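Local coordinates for putative iron-uptake ABC transport system,periplasmic iron-binding protein (Campylobacter jejuni, PDB 3E13) that binds a ferric ion in the periplasm and probably delivers it to an ABC transporter for iron uptake, at residues A59-L64 with S144-A149. Residues are numbered along the deposited sequence; the frame is centred on the assembly and turned at random.
Sequences ADISNL and SKTLLA
Thr146 on helix 142-155 meets Asp60 and Ser62 at the capped N-terminus of helix 61-69, a buried helix-to-helix contact in the hinged periplasmic-binding-protein fold. The metal lies close by: helix 142-155 also carries the iron ligand Tyr143, and the side chain of Asp60 is about 9 Å from the ferric ion. Lys145 comes first, reaching across toward Asn63, where water 1 links the two by accepting from both Lys145 NZ (2.8 Å) and Asn63 ND2 (3.1 Å). Next comes Thr146, whose hydroxyl, set beside its backbone N (chi1 -66°), donates to the syn lone pair of Asp60 OD2 over 2.5 Å between OG1 and OD2. The same OG1 accepts from Ser62 OG at 2.8 Å, so two bonds fix the rotation of this hydroxyl. The Thr146 methyl, CG2, lies 3.8 Å from Ile61 CG2, the two side chains crossing at about a right angle. Asn234 also donates to Asp60 OD2, and the Asn234 side-chain oxygen accepts from Ile61 N. Asp60 is the N-cap residue of helix 61-69, and its OD1 accepts the capping bond from Asn63 N (2.8 Å), which arrives from above the carboxylate, 41° out of its plane.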
loop_
_atom_site.group_PDB
_atom_site.type_symbol
_atom_site.label_atom_id
_atom_site.label_comp_id
_atom_site.label_asym_id
_atom_site.label_seq_id
_atom_site.Cartn_x
_atom_site.Cartn_y
_atom_site.Cartn_z
ATOM N N ALA A 59 2.440 2.499 4.349
ATOM C CA ALA A 59 1.428 2.065 3.429
ATOM C C ALA A 59 1.918 0.808 2.689
ATOM O O ALA A 59 1.578 0.561 1.535
ATOM C CB ALA A 59 1.127 3.207 2.459
ATOM N N ASP A 60 2.741 0.028 3.369
ATOM C CA ASP A 60 3.473 -1.070 2.734
ATOM C C ASP A 60 4.039 -2.054 3.730
ATOM O O ASP A 60 4.667 -1.673 4.740
ATOM C CB ASP A 60 4.590 -0.483 1.878
ATOM C CG ASP A 60 5.466 -1.506 1.300
ATOM O OD1 ASP A 60 6.727 -1.486 1.580
ATOM O OD2 ASP A 60 5.017 -2.356 0.502
ATOM N N ILE A 61 3.869 -3.332 3.442
ATOM C CA ILE A 61 4.459 -4.388 4.288
ATOM C C ILE A 61 5.987 -4.296 4.318
ATOM O O ILE A 61 6.583 -4.414 5.389
ATOM C CB ILE A 61 4.025 -5.839 3.877
ATOM C CG1 ILE A 61 4.700 -6.905 4.771
ATOM C CG2 ILE A 61 4.301 -6.142 2.377
ATOM C CD1 ILE A 61 4.492 -6.754 6.264
ATOM N N SER A 62 6.592 -4.108 3.152
ATOM C CA SER A 62 8.044 -4.269 3.096
ATOM C C SER A 62 8.776 -3.190 3.883
ATOM O O SER A 62 9.789 -3.469 4.523
ATOM C CB SER A 62 8.553 -4.362 1.639
ATOM O OG SER A 62 7.922 -5.464 0.966
ATOM N N ASN A 63 8.223 -1.996 3.911
ATOM C CA ASN A 63 8.759 -0.922 4.730
ATOM C C ASN A 63 8.761 -1.269 6.228
ATOM O O ASN A 63 9.657 -0.916 6.945
ATOM C CB ASN A 63 7.998 0.370 4.545
ATOM C CG ASN A 63 8.131 0.961 3.156
ATOM O OD1 ASN A 63 7.242 1.669 2.667
ATOM N ND2 ASN A 63 9.332 0.749 2.514
ATOM N N LEU A 64 7.703 -1.919 6.707
ATOM C CA LEU A 64 7.669 -2.383 8.076
ATOM C C LEU A 64 8.729 -3.425 8.319
ATOM O O LEU A 64 9.387 -3.383 9.339
ATOM C CB LEU A 64 6.282 -2.989 8.412
ATOM C CG LEU A 64 5.210 -1.910 8.440
ATOM C CD1 LEU A 64 3.852 -2.593 8.246
ATOM C CD2 LEU A 64 5.214 -1.079 9.741
ATOM N N SER A 144 5.677 -0.457 -5.841
ATOM C CA SER A 144 6.332 -1.092 -6.969
ATOM C C SER A 144 7.315 -2.126 -6.493
ATOM O O SER A 144 7.390 -3.220 -7.069
ATOM C CB SER A 144 7.117 -0.060 -7.824
ATOM O OG SER A 144 6.278 0.938 -8.350
ATOM N N LYS A 145 8.080 -1.783 -5.461
ATOM C CA LYS A 145 9.072 -2.691 -4.869
ATOM C C LYS A 145 8.377 -3.940 -4.322
ATOM O O LYS A 145 8.824 -5.043 -4.563
ATOM C CB LYS A 145 9.835 -2.005 -3.786
ATOM C CG LYS A 145 10.744 -0.971 -4.352
ATOM C CD LYS A 145 11.636 -0.359 -3.343
ATOM C CE LYS A 145 10.914 0.493 -2.374
ATOM N NZ LYS A 145 11.896 1.291 -1.464
ATOM N N THR A 146 7.269 -3.762 -3.625
ATOM C CA THR A 146 6.576 -4.880 -3.029
ATOM C C THR A 146 5.857 -5.737 -4.046
ATOM O O THR A 146 5.865 -6.946 -3.926
ATOM C CB THR A 146 5.668 -4.416 -1.902
ATOM O OG1 THR A 146 6.512 -3.888 -0.847
ATOM C CG2 THR A 146 4.858 -5.585 -1.314
ATOM N N LEU A 147 5.309 -5.142 -5.093
ATOM C CA LEU A 147 4.757 -5.931 -6.165
ATOM C C LEU A 147 5.821 -6.835 -6.794
ATOM O O LEU A 147 5.593 -8.012 -7.022
ATOM C CB LEU A 147 4.055 -5.055 -7.200
ATOM C CG LEU A 147 3.492 -5.694 -8.470
ATOM C CD1 LEU A 147 2.391 -6.718 -8.096
ATOM C CD2 LEU A 147 2.921 -4.627 -9.380
ATOM N N LEU A 148 7.012 -6.286 -7.100
ATOM C CA LEU A 148 8.045 -7.091 -7.701
ATOM C C LEU A 148 8.523 -8.184 -6.747
ATOM O O LEU A 148 8.760 -9.320 -7.150
ATOM C CB LEU A 148 9.230 -6.229 -8.116
ATOM C CG LEU A 148 10.338 -7.018 -8.819
ATOM C CD1 LEU A 148 9.868 -7.672 -10.061
ATOM C CD2 LEU A 148 11.486 -6.060 -9.155
ATOM N N ALA A 149 8.649 -7.850 -5.479
ATOM C CA ALA A 149 8.977 -8.840 -4.449
ATOM C C ALA A 149 7.974 -9.998 -4.446
ATOM O O ALA A 149 8.362 -11.145 -4.278
ATOM C CB ALA A 149 9.067 -8.195 -3.101
HETATM O O HOH W 1 10.622 2.744 0.527
#